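Local coordinates for protein phospholethanolamine N-methyltransferase 2 (Haemonchus contortus, PDB 4KRI) that probably transfers methyl groups from S-adenosylmethionine to phosphomethylethanolamines on the way to phosphocholine, and binds phosphomonomethylethanolamine together with S-adenosylhomocysteine, at residues A[193-198]-A[392-397]; A[339-344]-A[414-419]. One frame throughout, in Å; residues are numbered along the deposited sequence.

Contact 1. Residues A[193-198]-A[392-397]; sequences YEWIFG and ETFLAK. With 1SH (2-(methylamino)ethyl dihydrogen phosphate), chain E.
Tyr193 OH has two hydrogen-bond partners: it donates to the phosphate oxygen O3 of the bound phosphomonomethylethanolamine (OH to O3 2.6 Å) and is also hydrogen-bonded to Gln184 NE2. The ligand's C2 lies over one face of the Tyr193 ring. Tyr193 belongs to the substrate pocket, and Phe197, one turn on along helix 187-197, touches the ligand's C1 with its edge, 4.0 Å from Phe197 CZ.

Trp195 leaves the same helix toward the short helix 391-395. There Phe394 turns an edge to the indole face: Phe394 CD1 is 3.3 Å from Trp195 CD2, and the centroids of the Phe394 ring and the six-membered ring of Trp195 are 4.8 Å apart with planes at 79°, a T-shaped pair. Phe394 CB adds a CH-pi contact, 4.0 Å from the centroid of that same indole ring and 21° off its normal. CB reaches the indole from the backbone itself; the first torsion, CG opposite the backbone N (chi1 -174°), carries the ring along the indole face, where CD1 makes contact. Lys397 contributes only its aliphatic chain, CD lying 4.4 Å from Trp195 NE1. Phe394 also stacks on Phe398 and touches Leu406 of helix 400-418.

The two segments are therefore held by apolar and aromatic packing alone, while the polar capacity of helix 187-197 at Tyr193 is spent on the ligand's phosphate.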
loop_
_atom_site.group_PDB
_atom_site.type_symbol
_atom_site.label_atom_id
_atom_site.label_comp_id
_atom_site.label_asym_id
_atom_site.label_seq_id
_atom_site.Cartn_x
_atom_site.Cartn_y
_atom_site.Cartn_z
ATOM N N TYR A 193 7.306 -14.740 -8.364
ATOM C CA TYR A 193 6.152 -14.291 -9.145
ATOM C C TYR A 193 6.582 -13.367 -10.294
ATOM O O TYR A 193 6.127 -13.530 -11.429
ATOM C CB TYR A 193 5.165 -13.537 -8.248
ATOM C CG TYR A 193 4.145 -14.392 -7.526
ATOM C CD1 TYR A 193 3.588 -15.520 -8.120
ATOM C CD2 TYR A 193 3.724 -14.055 -6.251
ATOM C CE1 TYR A 193 2.642 -16.283 -7.453
ATOM C CE2 TYR A 193 2.779 -14.797 -5.586
ATOM C CZ TYR A 193 2.241 -15.914 -6.186
ATOM O OH TYR A 193 1.302 -16.656 -5.514
ATOM N N GLU A 194 7.435 -12.387 -9.996
ATOM C CA GLU A 194 7.906 -11.463 -11.030
ATOM C C GLU A 194 8.582 -12.225 -12.174
ATOM O O GLU A 194 8.449 -11.874 -13.353
ATOM C CB GLU A 194 8.875 -10.427 -10.445
ATOM C CG GLU A 194 9.331 -9.418 -11.471
ATOM C CD GLU A 194 10.440 -8.507 -10.975
ATOM O OE1 GLU A 194 11.128 -8.846 -9.980
ATOM O OE2 GLU A 194 10.632 -7.450 -11.606
ATOM N N TRP A 195 9.301 -13.285 -11.823
ATOM C CA TRP A 195 10.002 -14.067 -12.832
ATOM C C TRP A 195 9.023 -14.678 -13.829
ATOM O O TRP A 195 9.257 -14.634 -15.035
ATOM C CB TRP A 195 10.851 -15.165 -12.183
ATOM C CG TRP A 195 11.858 -15.803 -13.115
ATOM C CD1 TRP A 195 13.158 -15.425 -13.299
ATOM C CD2 TRP A 195 11.647 -16.933 -13.972
ATOM N NE1 TRP A 195 13.764 -16.245 -14.217
ATOM C CE2 TRP A 195 12.859 -17.182 -14.645
ATOM C CE3 TRP A 195 10.558 -17.764 -14.229
ATOM C CZ2 TRP A 195 13.009 -18.222 -15.562
ATOM C CZ3 TRP A 195 10.714 -18.796 -15.140
ATOM C CH2 TRP A 195 11.925 -19.016 -15.791
ATOM N N ILE A 196 7.918 -15.234 -13.336
ATOM C CA ILE A 196 6.939 -15.839 -14.233
ATOM C C ILE A 196 6.027 -14.818 -14.936
ATOM O O ILE A 196 5.708 -14.976 -16.120
ATOM C CB ILE A 196 6.113 -16.965 -13.533
ATOM C CG1 ILE A 196 5.137 -17.611 -14.514
ATOM C CG2 ILE A 196 5.320 -16.419 -12.357
ATOM C CD1 ILE A 196 5.767 -18.008 -15.809
ATOM N N PHE A 197 5.607 -13.781 -14.222
ATOM C CA PHE A 197 4.687 -12.803 -14.805
ATOM C C PHE A 197 5.378 -11.831 -15.772
ATOM O O PHE A 197 4.797 -11.429 -16.784
ATOM C CB PHE A 197 3.950 -12.024 -13.703
ATOM C CG PHE A 197 2.912 -12.843 -12.972
ATOM C CD1 PHE A 197 1.858 -13.424 -13.660
ATOM C CD2 PHE A 197 2.982 -13.007 -11.594
ATOM C CE1 PHE A 197 0.892 -14.167 -12.992
ATOM C CE2 PHE A 197 2.022 -13.748 -10.919
ATOM C CZ PHE A 197 0.975 -14.330 -11.620
ATOM N N GLY A 198 6.617 -11.462 -15.460
ATOM C CA GLY A 198 7.349 -10.504 -16.271
ATOM C C GLY A 198 7.876 -9.368 -15.415
ATOM O O GLY A 198 7.285 -9.062 -14.380
ATOM N N GLU A 392 16.448 -23.861 -16.130
ATOM C CA GLU A 392 17.865 -23.744 -15.778
ATOM C C GLU A 392 18.276 -22.339 -15.319
ATOM O O GLU A 392 19.109 -22.186 -14.424
ATOM C CB GLU A 392 18.723 -24.181 -16.969
ATOM C CG GLU A 392 20.212 -24.262 -16.692
ATOM C CD GLU A 392 20.987 -24.781 -17.888
ATOM O OE1 GLU A 392 20.412 -24.810 -18.999
ATOM O OE2 GLU A 392 22.163 -25.168 -17.722
ATOM N N THR A 393 17.700 -21.316 -15.939
ATOM C CA THR A 393 18.003 -19.941 -15.553
ATOM C C THR A 393 17.293 -19.583 -14.242
ATOM O O THR A 393 17.793 -18.774 -13.458
ATOM C CB THR A 393 17.633 -18.939 -16.674
ATOM O OG1 THR A 393 18.292 -19.313 -17.890
ATOM C CG2 THR A 393 18.044 -17.514 -16.299
ATOM N N PHE A 394 16.136 -20.199 -14.007
ATOM C CA PHE A 394 15.382 -19.994 -12.771
ATOM C C PHE A 394 16.126 -20.580 -11.569
ATOM O O PHE A 394 16.241 -19.939 -10.522
ATOM C CB PHE A 394 13.988 -20.630 -12.883
ATOM C CG PHE A 394 13.087 -20.349 -11.704
ATOM C CD1 PHE A 394 12.252 -19.240 -11.700
ATOM C CD2 PHE A 394 13.072 -21.195 -10.602
ATOM C CE1 PHE A 394 11.420 -18.976 -10.617
ATOM C CE2 PHE A 394 12.246 -20.936 -9.516
ATOM C CZ PHE A 394 11.416 -19.828 -9.526
ATOM N N LEU A 395 16.627 -21.801 -11.728
ATOM C CA LEU A 395 17.282 -22.514 -10.637
ATOM C C LEU A 395 18.609 -21.879 -10.237
ATOM O O LEU A 395 19.147 -22.169 -9.170
ATOM C CB LEU A 395 17.485 -23.982 -11.016
ATOM C CG LEU A 395 16.188 -24.782 -11.144
ATOM C CD1 LEU A 395 16.429 -26.154 -11.765
ATOM C CD2 LEU A 395 15.516 -24.914 -9.783
ATOM N N ALA A 396 19.132 -21.009 -11.094
ATOM C CA ALA A 396 20.333 -20.256 -10.766
ATOM C C ALA A 396 20.022 -19.149 -9.762
ATOM O O ALA A 396 20.914 -18.664 -9.064
ATOM C CB ALA A 396 20.947 -19.665 -12.026
ATOM N N LYS A 397 18.754 -18.752 -9.699
ATOM C CA LYS A 397 18.342 -17.621 -8.874
ATOM C C LYS A 397 17.520 -18.042 -7.652
ATOM O O LYS A 397 17.670 -17.470 -6.569
ATOM C CB LYS A 397 17.542 -16.619 -9.714
ATOM C CG LYS A 397 18.078 -16.423 -11.124
ATOM C CD LYS A 397 17.348 -15.300 -11.846
ATOM C CE LYS A 397 17.720 -13.938 -11.268
ATOM N NZ LYS A 397 17.069 -12.802 -11.987
HETATM O O4 1SH E . -2.235 -17.131 -8.814
HETATM P P1 1SH E . -1.800 -16.913 -7.367
HETATM O O1 1SH E . -2.841 -17.331 -6.405
HETATM O O3 1SH E . -0.470 -17.714 -7.102
HETATM O O2 1SH E . -1.557 -15.363 -7.151
HETATM C C1 1SH E . -0.749 -14.719 -7.992
HETATM C C2 1SH E . -0.731 -13.202 -7.867
HETATM N N1 1SH E . -1.938 -12.501 -8.209
HETATM C C3 1SH E . -1.757 -11.138 -7.864
#

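Contact 2. Residues A[339-344]-A[414-419]; sequences KEYVSQ and LQYIAD. With 1SH (2-(methylamino)ethyl dihydrogen phosphate), chain E.
Tyr341 and Tyr416 meet with their rings inclined, neither stacked nor edge-to-face: the centroids are 5.1 Å apart and the planes make 34°. Tyr416 CE2 sits over one face of the Tyr341 ring, displaced toward its rim, 3.6 Å from both Tyr341 CG and Tyr341 CD2. Beyond CE2, the phenol oxygen reaches past the ring to the root of the other side chain, where Tyr416 OH and Tyr341 CB approach to 3.5 Å; this is a van der Waals contact.

The two tyrosines take different first torsions. In Tyr341, CG lies opposite the backbone N and beside the carbonyl carbon (chi1 160°), which carries the ring along a line from helix 336-345 toward the ligand. In Tyr416, CG is instead opposite the carbonyl carbon (chi1 -60°), and the ring runs across from helix 400-418 to the base of Tyr341.

Both helices belong to the C-terminal half of the chain, which holds the Rossmann-type methyltransferase domain; helix 400-418 leads into strand 422-430, paired antiparallel with strand 320-329. Tyr341 OH donates a hydrogen bond to phosphate oxygen O1 of phosphomonomethylethanolamine, at 2.7 Å, and O1 lies near the plane of the ring, at its edge. Arg345, on the same helix, binds this ligand through NE.

The buried Tyr416 is itself positioned from the side of helix 336-345: its OH is hydrogen-bonded to Ser337 OG, and its ring meets Phe338 edge-to-face. It thus acts as a second-shell residue, packing against one face of a tyrosine that touches substrate.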
loop_
_atom_site.group_PDB
_atom_site.type_symbol
_atom_site.label_atom_id
_atom_site.label_comp_id
_atom_site.label_asym_id
_atom_site.label_seq_id
_atom_site.Cartn_x
_atom_site.Cartn_y
_atom_site.Cartn_z
ATOM N N LYS A 339 -11.145 -25.131 -3.156
ATOM C CA LYS A 339 -11.546 -24.546 -1.881
ATOM C C LYS A 339 -10.370 -24.447 -0.900
ATOM O O LYS A 339 -10.246 -23.460 -0.170
ATOM C CB LYS A 339 -12.735 -25.323 -1.286
ATOM C CG LYS A 339 -14.070 -25.013 -1.994
ATOM C CD LYS A 339 -14.955 -26.252 -2.221
ATOM C CE LYS A 339 -15.740 -26.663 -0.992
ATOM N NZ LYS A 339 -16.470 -27.960 -1.220
ATOM N N GLU A 340 -9.501 -25.452 -0.898
ATOM C CA GLU A 340 -8.301 -25.403 -0.065
ATOM C C GLU A 340 -7.346 -24.318 -0.561
ATOM O O GLU A 340 -6.703 -23.646 0.239
ATOM C CB GLU A 340 -7.588 -26.762 -0.024
ATOM C CG GLU A 340 -8.353 -27.846 0.727
ATOM C CD GLU A 340 -7.615 -29.173 0.734
ATOM O OE1 GLU A 340 -6.460 -29.216 0.254
ATOM O OE2 GLU A 340 -8.194 -30.172 1.217
ATOM N N TYR A 341 -7.255 -24.157 -1.878
ATOM C CA TYR A 341 -6.449 -23.096 -2.479
ATOM C C TYR A 341 -7.010 -21.740 -2.062
ATOM O O TYR A 341 -6.258 -20.854 -1.643
ATOM C CB TYR A 341 -6.430 -23.258 -4.011
ATOM C CG TYR A 341 -6.049 -22.023 -4.811
ATOM C CD1 TYR A 341 -4.732 -21.588 -4.877
ATOM C CD2 TYR A 341 -7.008 -21.317 -5.526
ATOM C CE1 TYR A 341 -4.387 -20.458 -5.619
ATOM C CE2 TYR A 341 -6.673 -20.190 -6.260
ATOM C CZ TYR A 341 -5.367 -19.779 -6.314
ATOM O OH TYR A 341 -5.043 -18.668 -7.061
ATOM N N VAL A 342 -8.332 -21.590 -2.133
ATOM C CA VAL A 342 -8.962 -20.322 -1.771
ATOM C C VAL A 342 -8.762 -19.998 -0.293
ATOM O O VAL A 342 -8.470 -18.861 0.063
ATOM C CB VAL A 342 -10.454 -20.315 -2.135
ATOM C CG1 VAL A 342 -11.158 -19.107 -1.526
ATOM C CG2 VAL A 342 -10.609 -20.288 -3.636
ATOM N N SER A 343 -8.892 -21.010 0.557
ATOM C CA SER A 343 -8.737 -20.834 1.995
ATOM C C SER A 343 -7.297 -20.507 2.388
ATOM O O SER A 343 -7.067 -19.673 3.264
ATOM C CB SER A 343 -9.220 -22.089 2.737
ATOM O OG SER A 343 -9.176 -21.890 4.138
ATOM N N GLN A 344 -6.336 -21.157 1.733
ATOM C CA GLN A 344 -4.922 -20.946 2.019
ATOM C C GLN A 344 -4.487 -19.557 1.565
ATOM O O GLN A 344 -3.672 -18.916 2.232
ATOM C CB GLN A 344 -4.076 -22.033 1.341
ATOM C CG GLN A 344 -2.596 -22.024 1.705
ATOM C CD GLN A 344 -1.801 -21.015 0.886
ATOM O OE1 GLN A 344 -2.231 -20.604 -0.196
ATOM N NE2 GLN A 344 -0.636 -20.612 1.398
ATOM N N LEU A 414 -5.018 -24.149 -14.011
ATOM C CA LEU A 414 -5.595 -24.645 -15.254
ATOM C C LEU A 414 -6.757 -25.615 -14.986
ATOM O O LEU A 414 -7.813 -25.517 -15.617
ATOM C CB LEU A 414 -4.505 -25.283 -16.130
ATOM C CG LEU A 414 -3.604 -24.213 -16.764
ATOM C CD1 LEU A 414 -2.313 -24.785 -17.336
ATOM C CD2 LEU A 414 -4.379 -23.462 -17.840
ATOM N N GLN A 415 -6.584 -26.516 -14.025
ATOM C CA GLN A 415 -7.674 -27.408 -13.639
ATOM C C GLN A 415 -8.836 -26.672 -12.942
ATOM O O GLN A 415 -10.005 -27.038 -13.115
ATOM C CB GLN A 415 -7.154 -28.555 -12.769
ATOM C CG GLN A 415 -8.201 -29.632 -12.500
ATOM C CD GLN A 415 -8.768 -30.238 -13.782
ATOM O OE1 GLN A 415 -8.018 -30.661 -14.669
ATOM N NE2 GLN A 415 -10.098 -30.275 -13.887
ATOM N N TYR A 416 -8.520 -25.640 -12.161
ATOM C CA TYR A 416 -9.554 -24.840 -11.507
ATOM C C TYR A 416 -10.404 -24.133 -12.553
ATOM O O TYR A 416 -11.614 -23.962 -12.376
ATOM C CB TYR A 416 -8.940 -23.788 -10.575
ATOM C CG TYR A 416 -8.093 -24.329 -9.451
ATOM C CD1 TYR A 416 -8.263 -25.623 -8.983
ATOM C CD2 TYR A 416 -7.121 -23.536 -8.851
ATOM C CE1 TYR A 416 -7.489 -26.114 -7.957
ATOM C CE2 TYR A 416 -6.341 -24.023 -7.825
ATOM C CZ TYR A 416 -6.532 -25.312 -7.383
ATOM O OH TYR A 416 -5.757 -25.802 -6.358
ATOM N N ILE A 417 -9.765 -23.707 -13.637
ATOM C CA ILE A 417 -10.488 -23.090 -14.740
ATOM C C ILE A 417 -11.377 -24.130 -15.411
ATOM O O ILE A 417 -12.530 -23.859 -15.744
ATOM C CB ILE A 417 -9.530 -22.515 -15.785
ATOM C CG1 ILE A 417 -8.889 -21.235 -15.259
ATOM C CG2 ILE A 417 -10.260 -22.227 -17.093
ATOM C CD1 ILE A 417 -8.006 -20.557 -16.271
ATOM N N ALA A 418 -10.827 -25.324 -15.596
ATOM C CA ALA A 418 -11.539 -26.409 -16.265
ATOM C C ALA A 418 -12.855 -26.749 -15.574
ATOM O O ALA A 418 -13.857 -27.046 -16.226
ATOM C CB ALA A 418 -10.654 -27.626 -16.346
ATOM N N ASP A 419 -12.853 -26.707 -14.250
ATOM C CA ASP A 419 -14.066 -26.991 -13.490
ATOM C C ASP A 419 -14.984 -25.765 -13.386
ATOM O O ASP A 419 -16.045 -25.827 -12.761
ATOM C CB ASP A 419 -13.684 -27.511 -12.099
ATOM C CG ASP A 419 -12.914 -28.810 -12.161
ATOM O OD1 ASP A 419 -13.140 -29.589 -13.112
ATOM O OD2 ASP A 419 -12.084 -29.056 -11.262
HETATM O O4 1SH E . -2.235 -17.131 -8.814
HETATM P P1 1SH E . -1.800 -16.913 -7.367
HETATM O O1 1SH E . -2.841 -17.331 -6.405
HETATM O O3 1SH E . -0.470 -17.714 -7.102
HETATM O O2 1SH E . -1.557 -15.363 -7.151
HETATM C C1 1SH E . -0.749 -14.719 -7.992
HETATM C C2 1SH E . -0.731 -13.202 -7.867
HETATM N N1 1SH E . -1.938 -12.501 -8.209
HETATM C C3 1SH E . -1.757 -11.138 -7.864
#

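Overall arrangement
Contacts 1 and 2 do not touch; their centres are 23 Å apart and their nearest atoms about 7 Å. What joins them is the phosphomonomethylethanolamine, whose phosphate receives a tyrosine hydroxyl from each, on different oxygens, while Tyr327, Tyr347, Arg345 and Lys413 supply further hydrogen bonds to the ligand. Lys413 directly precedes 414-419, so helix 400-418 contributes to the site by more than packing. Along the chain the segments alternate, and after helix 391-395 of contact 1 the next helix is the one that carries 414-419. The side chain of Trp195 is about 13 Å from the bound SAH (S-adenosyl-L-homocysteine). The side chain of Tyr341 is about 11 Å from the bound SAH.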